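Local structure of Ras-related protein Rab-7L1 (Homo sapiens, 6HH2) at residues Leu125-Ser130 with Asp140-Phe145. The protein binds GDP and GTP as a Rab small GTPase that regulates vesicle trafficking and recruits LRRK2 to the Golgi complex, stimulating its kinase activity. The protein carries 4 engineered substitutions. Numbering follows the deposited sequence. Where two conformers were deposited one is given.
Sequences LLANKS and DQIDRF. Engineered in segment 125-130: Ser130 (natural residue Cys). With GDP (guanosine-5'-diphosphate), chain B.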
# COMPACT_ATOMS: atom_id res chain seq x y z
N LEU A 125 0.28 -1.72 7.23
CA LEU A 125 1.56 -1.09 7.53
C LEU A 125 2.70 -2.05 7.15
O LEU A 125 2.74 -3.17 7.66
CB LEU A 125 1.59 -0.74 9.01
CG LEU A 125 2.89 -0.08 9.52
CD1 LEU A 125 3.04 1.35 8.95
CD2 LEU A 125 2.88 -0.00 11.09
N LEU A 126 3.59 -1.63 6.24
CA LEU A 126 4.71 -2.45 5.81
C LEU A 126 6.01 -1.88 6.39
O LEU A 126 6.41 -0.75 6.06
CB LEU A 126 4.83 -2.54 4.30
CG LEU A 126 3.63 -3.16 3.56
CD1 LEU A 126 4.03 -3.38 2.13
CD2 LEU A 126 3.24 -4.51 4.15
N ALA A 127 6.66 -2.68 7.23
CA ALA A 127 7.97 -2.37 7.80
C ALA A 127 8.98 -2.88 6.79
O ALA A 127 9.45 -4.03 6.86
CB ALA A 127 8.10 -3.10 9.15
N ASN A 128 9.30 -2.00 5.84
CA ASN A 128 10.11 -2.41 4.69
C ASN A 128 11.61 -2.27 4.99
O ASN A 128 12.01 -1.62 5.96
CB ASN A 128 9.71 -1.64 3.42
CG ASN A 128 10.31 -2.26 2.16
OD1 ASN A 128 10.29 -3.47 2.00
ND2 ASN A 128 10.86 -1.41 1.27
N LYS A 129 12.42 -2.85 4.10
CA LYS A 129 13.89 -2.94 4.25
C LYS A 129 14.28 -3.80 5.44
O LYS A 129 15.31 -3.56 6.09
CB LYS A 129 14.59 -1.57 4.28
CG LYS A 129 14.13 -0.56 3.20
CD LYS A 129 15.21 0.45 2.94
CE LYS A 129 14.63 1.49 2.00
NZ LYS A 129 15.74 2.51 1.66
N SER A 130 13.46 -4.83 5.75
CA SER A 130 13.73 -5.72 6.87
C SER A 130 15.06 -6.43 6.75
O SER A 130 15.58 -6.90 7.76
CB SER A 130 12.60 -6.76 6.97
OG SER A 130 12.66 -7.66 5.85
N ASP A 140 8.07 -5.19 18.82
CA ASP A 140 7.04 -4.87 19.81
C ASP A 140 6.58 -3.43 19.67
O ASP A 140 5.39 -3.14 19.78
CB ASP A 140 7.52 -5.17 21.23
CG ASP A 140 7.52 -6.68 21.56
OD1 ASP A 140 6.96 -7.49 20.78
OD2 ASP A 140 8.10 -7.06 22.61
N GLN A 141 7.59 -2.60 19.47
CA GLN A 141 7.16 -1.11 19.14
C GLN A 141 6.21 -1.00 17.86
O GLN A 141 5.22 -0.24 17.81
CB GLN A 141 8.42 -0.28 18.88
CG GLN A 141 9.08 0.37 20.11
CD GLN A 141 10.38 1.09 19.73
OE1 GLN A 141 10.93 0.84 18.64
NE2 GLN A 141 10.86 1.99 20.60
N ILE A 142 6.56 -1.75 16.83
CA ILE A 142 5.70 -1.68 15.65
C ILE A 142 4.30 -2.16 15.96
O ILE A 142 3.30 -1.56 15.53
CB ILE A 142 6.32 -2.46 14.49
CG1 ILE A 142 7.69 -1.86 14.13
CG2 ILE A 142 5.42 -2.38 13.28
CD1 ILE A 142 8.47 -2.77 13.20
N ASP A 143 4.19 -3.28 16.65
CA ASP A 143 2.87 -3.82 16.96
C ASP A 143 2.05 -2.87 17.81
O ASP A 143 0.86 -2.68 17.57
CB ASP A 143 2.97 -5.19 17.62
CG ASP A 143 1.60 -5.90 17.73
OD1 ASP A 143 1.07 -6.22 16.63
OD2 ASP A 143 1.10 -6.05 18.87
N ARG A 144 2.65 -2.29 18.86
CA ARG A 144 1.90 -1.33 19.68
C ARG A 144 1.47 -0.13 18.85
O ARG A 144 0.34 0.35 18.98
CB ARG A 144 2.78 -0.86 20.84
CG ARG A 144 2.96 -1.92 21.94
CD ARG A 144 3.47 -1.30 23.24
NE ARG A 144 4.76 -0.64 23.07
CZ ARG A 144 5.93 -1.29 23.07
NH1 ARG A 144 5.95 -2.62 23.20
NH2 ARG A 144 7.07 -0.62 22.91
N PHE A 145 2.35 0.33 17.97
CA PHE A 145 2.03 1.47 17.11
C PHE A 145 0.91 1.12 16.14
O PHE A 145 -0.02 1.91 15.93
CB PHE A 145 3.32 1.85 16.36
CG PHE A 145 3.18 2.90 15.31
CD1 PHE A 145 2.81 2.54 14.03
CD2 PHE A 145 3.54 4.22 15.60
CE1 PHE A 145 2.75 3.47 13.01
CE2 PHE A 145 3.50 5.18 14.55
CZ PHE A 145 3.08 4.77 13.27
PB GDP B . 10.39 5.57 -2.75
O1B GDP B . 9.55 5.29 -1.56
O2B GDP B . 11.14 6.86 -2.68
O3B GDP B . 9.67 5.38 -4.07
O3A GDP B . 11.58 4.43 -2.66
PA GDP B . 12.28 3.63 -3.84
O1A GDP B . 11.42 2.49 -4.33
O2A GDP B . 12.77 4.63 -4.88
O5' GDP B . 13.53 2.99 -3.10
C5' GDP B . 14.54 3.80 -2.51
C4' GDP B . 15.83 2.99 -2.38
O4' GDP B . 15.60 1.92 -1.42
C3' GDP B . 16.15 2.30 -3.69
O3' GDP B . 17.59 2.30 -3.78
C2' GDP B . 15.64 0.89 -3.50
O2' GDP B . 16.41 -0.03 -4.26
C1' GDP B . 15.90 0.70 -2.03
N9 GDP B . 15.01 -0.31 -1.44
C8 GDP B . 13.66 -0.41 -1.65
N7 GDP B . 13.15 -1.45 -0.91
C5 GDP B . 14.19 -1.98 -0.22
C6 GDP B . 14.37 -3.08 0.72
O6 GDP B . 13.41 -3.80 1.04
N1 GDP B . 15.60 -3.27 1.19
C2 GDP B . 16.70 -2.56 0.86
N2 GDP B . 17.95 -2.87 1.39
N3 GDP B . 16.60 -1.55 -0.04
C4 GDP B . 15.39 -1.25 -0.56
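The ring of Phe145 takes Leu125 at its edge: methyl CD2 lies near the ring plane, 3.9 Å from CD1 of Phe145, and the two side chains cross at about a right angle. Phe145 also meets the ring of Phe99, the planes inclined by about 35°. A chi1 of 179° sets Leu125 CG opposite the backbone N and carries CD2 to both partners, also touching CG2 of Ile142 at 4.1 Å. The other branch of Ile142 ends in CD1, which meets CB of Ala127, again at 4.1 Å. The contact is wholly apolar. Past Ala127, the centre of an inverse gamma turn, the chain carries Asn128 and Lys129 to GDP. Asn128 ND2 comes within 3.2 Å of N7 of GDP, while its OD1 is held by Thr157 and Val159. The extended Lys129 chain runs along the guanine, and NZ hydrogen-bonds ribose O4' of GDP at 3.1 Å. These two residues begin the NKxD guanine-recognition motif, which Asp131 completes. Segments 125-128 and 140-145 run nearly antiparallel (161°), their axes 10.8 Å apart; helix 139-148 is the crossover helix of a beta-alpha-beta unit leading to strand 153-156. Trp154 and Phe91 adjoin Leu125, and helix 96-112 packs alongside through Phe99 and Ser102.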